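Local coordinates for periplasmic binding protein (Roseiflexus sp. RS-1, PDB 5GJ3) that binds heme, here two molecules at once, in the periplasm and probably hands it to the membrane transporter of a bacterial heme-uptake system, at residues 9-13 with 48-54; 14-19 with 104-108. One frame throughout, in Å; residues are numbered along the deposited sequence.

Contact 1. Residues 9-13 with 48-54; sequences VSLNG and IGYQRRL. With HEM (protoporphyrin IX containing Fe), chain B.
Behind the heme pocket of this periplasmic binding protein, the C-terminal end of the parallel-sheet strand 8-10 and the loop that follows pack against a small antiparallel hairpin, 49-50 with 53-54, whose type I turn from Tyr50 to Arg53 carries Tyr50, the axial ligand of the heme iron, and two arginines that hold the porphyrin; Leu11 and Asn12 touch the turn at Gln51. The case illustrates how a metal ligand is steered from a second shell. Asn12 ND2 donates to Gln51 OE1 at 2.9 Å in a nearly straight bond (168°), lying almost in the asparagine's own amide plane but tilted out of the glutamine carbonyl plane; the two amides are turned 44° to each other. The other end of the Asn12 amide, OD1, accepts from the backbone N of Asp70, which fixes which way the group faces. Gln51 in turn presents NE2 to Tyr50 OH at 3.1 Å, and Tyr50 OH binds the heme iron at 1.9 Å, so a relay of amides runs from the loop after the strand to the axial oxygen. Arg52 NH1 adds a weak bond to the same oxygen, while its guanidinium lies with one face over a pyrrole ring of the heme; both donors would probably draw charge from this oxygen, which is likely to be a phenolate when bound to iron. Gln51 has CG between its backbone N and carbonyl carbon (chi1 69°), and the otherwise extended chain passes over the Tyr50 ring face turned from the heme. Deeper in, the contact is apolar: Ile48 CD1 rests against both Val9 CG1 (3.6 Å) and Leu11 CD2, and Leu54 CD1 meets Leu11 CD2 from another direction. At the pocket mouth Arg53 gathers the propionates, with NH1 bonded to both HEM O2A and HEM O2D, the latter at 2.8 Å, and NH2 to HEM O2A at 2.9 Å.

Contact 2. Residues 14-19 with 104-108; sequences DITEII and KIRFV. With ZN (zinc ion), chain D.
Helices 14-19 and 104-108 pack with their axes 9.9 Å apart and crossing at -65°, the CA atoms of Ile18 and Ile105 being the nearest pair. Ile18 and Val108 form the middle of the interface: Ile18 CG2 rests on Val108 CB at 3.8 Å, while Ile18 CD1 reaches across to Lys104 CB at 3.6 Å. Val108 spreads its two methyls, CG1 to Ile19 CG1 and CG2 to Ile15 CG2, and Ile15 CD1 meets the edge of the Phe107 ring. At the metal end Lys104 bends at chi3 (-70°) and brings NZ to Asp14 OD2 at 2.6 Å, a salt bridge made on the anti side of the carboxylate. That same oxygen binds the zinc ion at 2.1 Å, so it is shared by two cations. Lys104 NZ also pairs with Asp94 and bonds to the carbonyl of Gly245. A leucine in its place would probably leave Asp14 and Asp94 without their ammonium partner and the Gly245 carbonyl without its donor. Asp70, Asp94 and a water also bind this zinc, a carboxylate-rich site seated where the first helix of the N-terminal parallel-sheet lobe starts.

Overall arrangement
Both contacts are buried within the N-terminal lobe and share one continuous piece of chain, since strand 8-10 of contact 1 runs directly into helix 13-21 of contact 2. Their centres lie 14 Å apart, and they meet where the Ser10 and Thr16 hydroxyls probably hydrogen-bond and Ile15 and Ile19 pack on Ser10. The chemistry follows position: residues 9-13 with 48-54 join sheet to hairpin and grade from an aliphatic interior to neutral amides backing the heme, whereas residues 14-19 with 104-108 join helix to helix and switch from aliphatic packing to charge beside zinc. Asp70 links the two, bonding Asn12 through its backbone and zinc through its carboxylate.

Contact 1. Residues 9-13 with 48-54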
loop_
_atom_site.group_PDB
_atom_site.type_symbol
_atom_site.label_atom_id
_atom_site.label_comp_id
_atom_site.label_asym_id
_atom_site.label_seq_id
_atom_site.Cartn_x
_atom_site.Cartn_y
_atom_site.Cartn_z
ATOM N N VAL A 9 -14.517 0.445 14.700
ATOM C CA VAL A 9 -13.445 1.386 14.541
ATOM C C VAL A 9 -12.290 0.597 13.919
ATOM O O VAL A 9 -11.828 -0.424 14.461
ATOM C CB VAL A 9 -13.001 2.081 15.839
ATOM C CG1 VAL A 9 -11.799 3.009 15.515
ATOM C CG2 VAL A 9 -14.146 2.931 16.429
ATOM N N SER A 10 -11.885 1.046 12.736
ATOM C CA SER A 10 -10.857 0.365 11.968
ATOM C C SER A 10 -9.534 1.158 12.088
ATOM O O SER A 10 -9.486 2.383 11.815
ATOM C CB SER A 10 -11.310 0.242 10.532
ATOM O OG SER A 10 -10.216 -0.231 9.763
ATOM N N LEU A 11 -8.458 0.485 12.482
ATOM C CA LEU A 11 -7.208 1.181 12.798
ATOM C C LEU A 11 -6.235 1.469 11.604
ATOM O O LEU A 11 -5.271 2.232 11.769
ATOM C CB LEU A 11 -6.443 0.434 13.930
ATOM C CG LEU A 11 -7.286 0.165 15.197
ATOM C CD1 LEU A 11 -6.402 -0.598 16.164
ATOM C CD2 LEU A 11 -7.726 1.497 15.816
ATOM N N ASN A 12 -6.471 0.851 10.462
ATOM C CA ASN A 12 -5.530 0.973 9.347
ATOM C C ASN A 12 -6.302 1.141 8.072
ATOM O O ASN A 12 -7.362 0.533 7.902
ATOM C CB ASN A 12 -4.602 -0.255 9.210
ATOM C CG ASN A 12 -3.932 -0.588 10.490
ATOM O OD1 ASN A 12 -4.466 -1.330 11.316
ATOM N ND2 ASN A 12 -2.805 0.032 10.726
ATOM N N GLY A 13 -5.771 1.978 7.172
ATOM C CA GLY A 13 -6.410 2.166 5.862
ATOM C C GLY A 13 -6.711 0.931 5.042
ATOM O O GLY A 13 -7.764 0.858 4.421
ATOM N N ILE A 48 -9.607 9.117 13.875
ATOM C CA ILE A 48 -9.100 8.683 15.180
ATOM C C ILE A 48 -7.563 8.895 15.253
ATOM O O ILE A 48 -6.919 8.494 16.231
ATOM C CB ILE A 48 -9.449 7.181 15.430
ATOM C CG1 ILE A 48 -8.716 6.310 14.362
ATOM C CG2 ILE A 48 -10.986 6.992 15.323
ATOM C CD1 ILE A 48 -8.821 4.786 14.548
ATOM N N GLY A 49 -6.993 9.551 14.244
ATOM C CA GLY A 49 -5.548 9.859 14.271
ATOM C C GLY A 49 -4.874 9.041 13.179
ATOM O O GLY A 49 -5.554 8.285 12.482
ATOM N N TYR A 50 -3.555 9.181 13.008
ATOM C CA TYR A 50 -2.820 8.337 12.034
ATOM C C TYR A 50 -2.627 6.878 12.608
ATOM O O TYR A 50 -2.453 6.716 13.800
ATOM C CB TYR A 50 -1.476 8.994 11.634
ATOM C CG TYR A 50 -0.647 8.133 10.684
ATOM C CD1 TYR A 50 -1.148 7.743 9.447
ATOM C CD2 TYR A 50 0.602 7.653 11.077
ATOM C CE1 TYR A 50 -0.428 6.885 8.605
ATOM C CE2 TYR A 50 1.363 6.811 10.234
ATOM C CZ TYR A 50 0.837 6.430 9.008
ATOM O OH TYR A 50 1.575 5.581 8.193
ATOM N N GLN A 51 -2.674 5.865 11.751
ATOM C CA GLN A 51 -2.538 4.432 12.173
ATOM C C GLN A 51 -1.430 4.104 13.175
ATOM O O GLN A 51 -1.623 3.237 14.016
ATOM C CB GLN A 51 -2.452 3.484 10.954
ATOM C CG GLN A 51 -1.149 3.614 10.121
ATOM C CD GLN A 51 -1.261 2.902 8.783
ATOM O OE1 GLN A 51 -2.011 1.905 8.636
ATOM N NE2 GLN A 51 -0.530 3.409 7.791
ATOM N N ARG A 52 -0.291 4.811 13.112
ATOM C CA ARG A 52 0.846 4.586 14.035
ATOM C C ARG A 52 0.859 5.580 15.174
ATOM O O ARG A 52 1.727 5.535 16.028
ATOM C CB ARG A 52 2.180 4.753 13.279
ATOM C CG ARG A 52 2.358 3.749 12.138
ATOM C CD ARG A 52 3.810 3.749 11.645
ATOM N NE ARG A 52 4.181 2.491 10.981
ATOM C CZ ARG A 52 3.654 2.034 9.837
ATOM N NH1 ARG A 52 2.685 2.694 9.193
ATOM N NH2 ARG A 52 4.085 0.893 9.323
ATOM N N ARG A 53 -0.112 6.487 15.194
ATOM C CA ARG A 53 -0.146 7.517 16.231
ATOM C C ARG A 53 -1.622 7.700 16.667
ATOM O O ARG A 53 -2.178 8.822 16.692
ATOM C CB ARG A 53 0.538 8.837 15.677
ATOM C CG ARG A 53 1.288 9.663 16.751
ATOM C CD ARG A 53 2.091 10.880 16.210
ATOM N NE ARG A 53 1.177 11.875 15.670
ATOM C CZ ARG A 53 0.857 11.972 14.384
ATOM N NH1 ARG A 53 1.383 11.109 13.510
ATOM N NH2 ARG A 53 -0.016 12.906 13.965
ATOM N N LEU A 54 -2.258 6.572 17.008
ATOM C CA LEU A 54 -3.694 6.563 17.248
ATOM C C LEU A 54 -4.075 7.208 18.547
ATOM O O LEU A 54 -3.407 7.013 19.534
ATOM C CB LEU A 54 -4.214 5.088 17.229
ATOM C CG LEU A 54 -4.118 4.458 15.820
ATOM C CD1 LEU A 54 -4.121 2.939 16.013
ATOM C CD2 LEU A 54 -5.225 4.847 14.887
HETATM C CHA HEM B . 2.890 9.209 8.124
HETATM C CHB HEM B . -0.138 7.058 4.981
HETATM C CHC HEM B . 2.841 3.187 5.231
HETATM C CHD HEM B . 5.486 5.207 8.763
HETATM C C1A HEM B . 1.869 8.960 7.240
HETATM C C2A HEM B . 0.831 9.885 6.985
HETATM C C3A HEM B . -0.059 9.314 6.124
HETATM C C4A HEM B . 0.458 8.012 5.820
HETATM C CMA HEM B . -1.348 9.944 5.588
HETATM C CAA HEM B . 0.748 11.261 7.632
HETATM C CBA HEM B . 0.264 11.031 9.087
HETATM C CGA HEM B . 0.563 12.179 10.023
HETATM O O1A HEM B . 1.396 13.029 9.696
HETATM O O2A HEM B . 0.021 12.287 11.152
HETATM C C1B HEM B . 0.452 5.798 4.737
HETATM C C2B HEM B . -0.023 4.830 3.787
HETATM C C3B HEM B . 0.829 3.752 3.836
HETATM C C4B HEM B . 1.825 4.078 4.873
HETATM C CMB HEM B . -1.202 4.991 2.854
HETATM C CAB HEM B . 0.816 2.471 3.081
HETATM C CBB HEM B . -0.331 1.994 2.558
HETATM C C1C HEM B . 3.843 3.384 6.149
HETATM C C2C HEM B . 4.960 2.544 6.342
HETATM C C3C HEM B . 5.727 3.130 7.366
HETATM C C4C HEM B . 5.061 4.345 7.758
HETATM C CMC HEM B . 5.205 1.255 5.568
HETATM C CAC HEM B . 6.994 2.638 7.979
HETATM C CBC HEM B . 7.643 1.562 7.531
HETATM C C1D HEM B . 4.961 6.494 8.808
HETATM C C2D HEM B . 5.547 7.495 9.725
HETATM C C3D HEM B . 4.835 8.610 9.554
HETATM C C4D HEM B . 3.818 8.275 8.535
HETATM C CMD HEM B . 6.738 7.302 10.661
HETATM C CAD HEM B . 5.014 9.932 10.285
HETATM C CBD HEM B . 3.835 9.976 11.334
HETATM C CGD HEM B . 4.101 9.319 12.682
HETATM O O1D HEM B . 5.272 9.157 13.095
HETATM O O2D HEM B . 3.170 8.952 13.457
HETATM N NA HEM B . 1.597 7.804 6.594
HETATM N NB HEM B . 1.501 5.279 5.378
HETATM N NC HEM B . 3.907 4.451 7.010
HETATM N ND HEM B . 3.876 6.981 8.126
HETATM FE FE HEM B . 2.709 6.156 6.824
#

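Contact 2. Residues 14-19 with 104-108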
loop_
_atom_site.group_PDB
_atom_site.type_symbol
_atom_site.label_atom_id
_atom_site.label_comp_id
_atom_site.label_asym_id
_atom_site.label_seq_id
_atom_site.Cartn_x
_atom_site.Cartn_y
_atom_site.Cartn_z
ATOM N N ASP A 14 -5.802 -0.061 5.027
ATOM C CA ASP A 14 -6.042 -1.298 4.287
ATOM C C ASP A 14 -7.130 -2.247 4.892
ATOM O O ASP A 14 -7.936 -2.891 4.162
ATOM C CB ASP A 14 -4.712 -2.052 4.048
ATOM C CG ASP A 14 -3.939 -2.387 5.341
ATOM O OD1 ASP A 14 -4.150 -1.742 6.406
ATOM O OD2 ASP A 14 -3.075 -3.308 5.288
ATOM N N ILE A 15 -7.196 -2.288 6.228
ATOM C CA ILE A 15 -8.294 -2.981 6.937
ATOM C C ILE A 15 -9.651 -2.317 6.640
ATOM O O ILE A 15 -10.632 -2.997 6.303
ATOM C CB ILE A 15 -8.003 -2.976 8.440
ATOM C CG1 ILE A 15 -6.657 -3.691 8.670
ATOM C CG2 ILE A 15 -9.156 -3.654 9.181
ATOM C CD1 ILE A 15 -6.620 -5.144 8.195
ATOM N N THR A 16 -9.687 -0.994 6.705
ATOM C CA THR A 16 -10.911 -0.248 6.356
ATOM C C THR A 16 -11.393 -0.591 4.933
ATOM O O THR A 16 -12.550 -0.934 4.723
ATOM C CB THR A 16 -10.657 1.251 6.476
ATOM O OG1 THR A 16 -10.283 1.573 7.820
ATOM C CG2 THR A 16 -11.882 2.102 6.016
ATOM N N GLU A 17 -10.478 -0.561 3.970
ATOM C CA GLU A 17 -10.798 -0.870 2.579
ATOM C C GLU A 17 -11.386 -2.264 2.483
ATOM O O GLU A 17 -12.334 -2.512 1.732
ATOM C CB GLU A 17 -9.544 -0.771 1.711
ATOM C CG GLU A 17 -9.729 -1.370 0.329
ATOM C CD GLU A 17 -8.638 -0.950 -0.678
ATOM O OE1 GLU A 17 -7.770 -0.083 -0.389
ATOM O OE2 GLU A 17 -8.681 -1.473 -1.789
ATOM N N ILE A 18 -10.837 -3.186 3.267
ATOM C CA ILE A 18 -11.272 -4.558 3.204
ATOM C C ILE A 18 -12.718 -4.643 3.833
ATOM O O ILE A 18 -13.533 -5.401 3.347
ATOM C CB ILE A 18 -10.315 -5.494 3.999
ATOM C CG1 ILE A 18 -9.014 -5.750 3.208
ATOM C CG2 ILE A 18 -11.034 -6.813 4.307
ATOM C CD1 ILE A 18 -7.931 -6.386 4.074
ATOM N N ILE A 19 -13.009 -3.898 4.900
ATOM C CA ILE A 19 -14.355 -3.969 5.522
ATOM C C ILE A 19 -15.384 -3.518 4.465
ATOM O O ILE A 19 -16.449 -4.159 4.313
ATOM C CB ILE A 19 -14.454 -3.082 6.789
ATOM C CG1 ILE A 19 -13.554 -3.649 7.923
ATOM C CG2 ILE A 19 -15.900 -2.946 7.302
ATOM C CD1 ILE A 19 -13.191 -2.583 8.965
ATOM N N LYS A 104 -5.382 -11.017 5.400
ATOM C CA LYS A 104 -6.108 -9.905 6.029
ATOM C C LYS A 104 -7.610 -9.989 5.752
ATOM O O LYS A 104 -8.469 -9.640 6.631
ATOM C CB LYS A 104 -5.539 -8.550 5.574
ATOM C CG LYS A 104 -4.142 -8.278 6.170
ATOM C CD LYS A 104 -3.594 -6.898 5.742
ATOM C CE LYS A 104 -3.229 -6.794 4.296
ATOM N NZ LYS A 104 -2.532 -5.485 3.921
ATOM N N ILE A 105 -7.928 -10.449 4.539
ATOM C CA ILE A 105 -9.349 -10.613 4.165
ATOM C C ILE A 105 -10.029 -11.648 5.055
ATOM O O ILE A 105 -11.108 -11.362 5.601
ATOM C CB ILE A 105 -9.534 -10.938 2.662
ATOM C CG1 ILE A 105 -9.221 -9.688 1.814
ATOM C CG2 ILE A 105 -10.961 -11.439 2.369
ATOM C CD1 ILE A 105 -8.868 -10.062 0.390
ATOM N N ARG A 106 -9.390 -12.820 5.232
ATOM C CA ARG A 106 -9.945 -13.857 6.137
ATOM C C ARG A 106 -10.067 -13.397 7.587
ATOM O O ARG A 106 -11.054 -13.739 8.291
ATOM C CB ARG A 106 -9.140 -15.172 6.047
ATOM C CG ARG A 106 -9.201 -15.783 4.641
ATOM C CD ARG A 106 -8.426 -17.109 4.537
ATOM N NE ARG A 106 -8.979 -17.849 3.414
ATOM C CZ ARG A 106 -8.339 -18.133 2.271
ATOM N NH1 ARG A 106 -7.061 -17.799 2.091
ATOM N NH2 ARG A 106 -8.973 -18.811 1.307
ATOM N N PHE A 107 -9.078 -12.611 8.041
ATOM C CA PHE A 107 -9.082 -12.072 9.405
ATOM C C PHE A 107 -10.301 -11.145 9.639
ATOM O O PHE A 107 -11.044 -11.305 10.628
ATOM C CB PHE A 107 -7.762 -11.350 9.680
ATOM C CG PHE A 107 -7.834 -10.286 10.754
ATOM C CD1 PHE A 107 -7.823 -10.645 12.110
ATOM C CD2 PHE A 107 -7.803 -8.925 10.405
ATOM C CE1 PHE A 107 -7.815 -9.650 13.129
ATOM C CE2 PHE A 107 -7.773 -7.934 11.385
ATOM C CZ PHE A 107 -7.782 -8.288 12.787
ATOM N N VAL A 108 -10.526 -10.227 8.719
ATOM C CA VAL A 108 -11.651 -9.288 8.857
ATOM C C VAL A 108 -12.968 -10.068 8.740
ATOM O O VAL A 108 -13.933 -9.834 9.534
ATOM C CB VAL A 108 -11.600 -8.148 7.829
ATOM C CG1 VAL A 108 -12.883 -7.278 7.908
ATOM C CG2 VAL A 108 -10.368 -7.244 8.053
HETATM ZN ZN ZN D . -1.726 -3.033 6.911
HETATM O O HOH W 1 -1.316 -1.288 7.678
#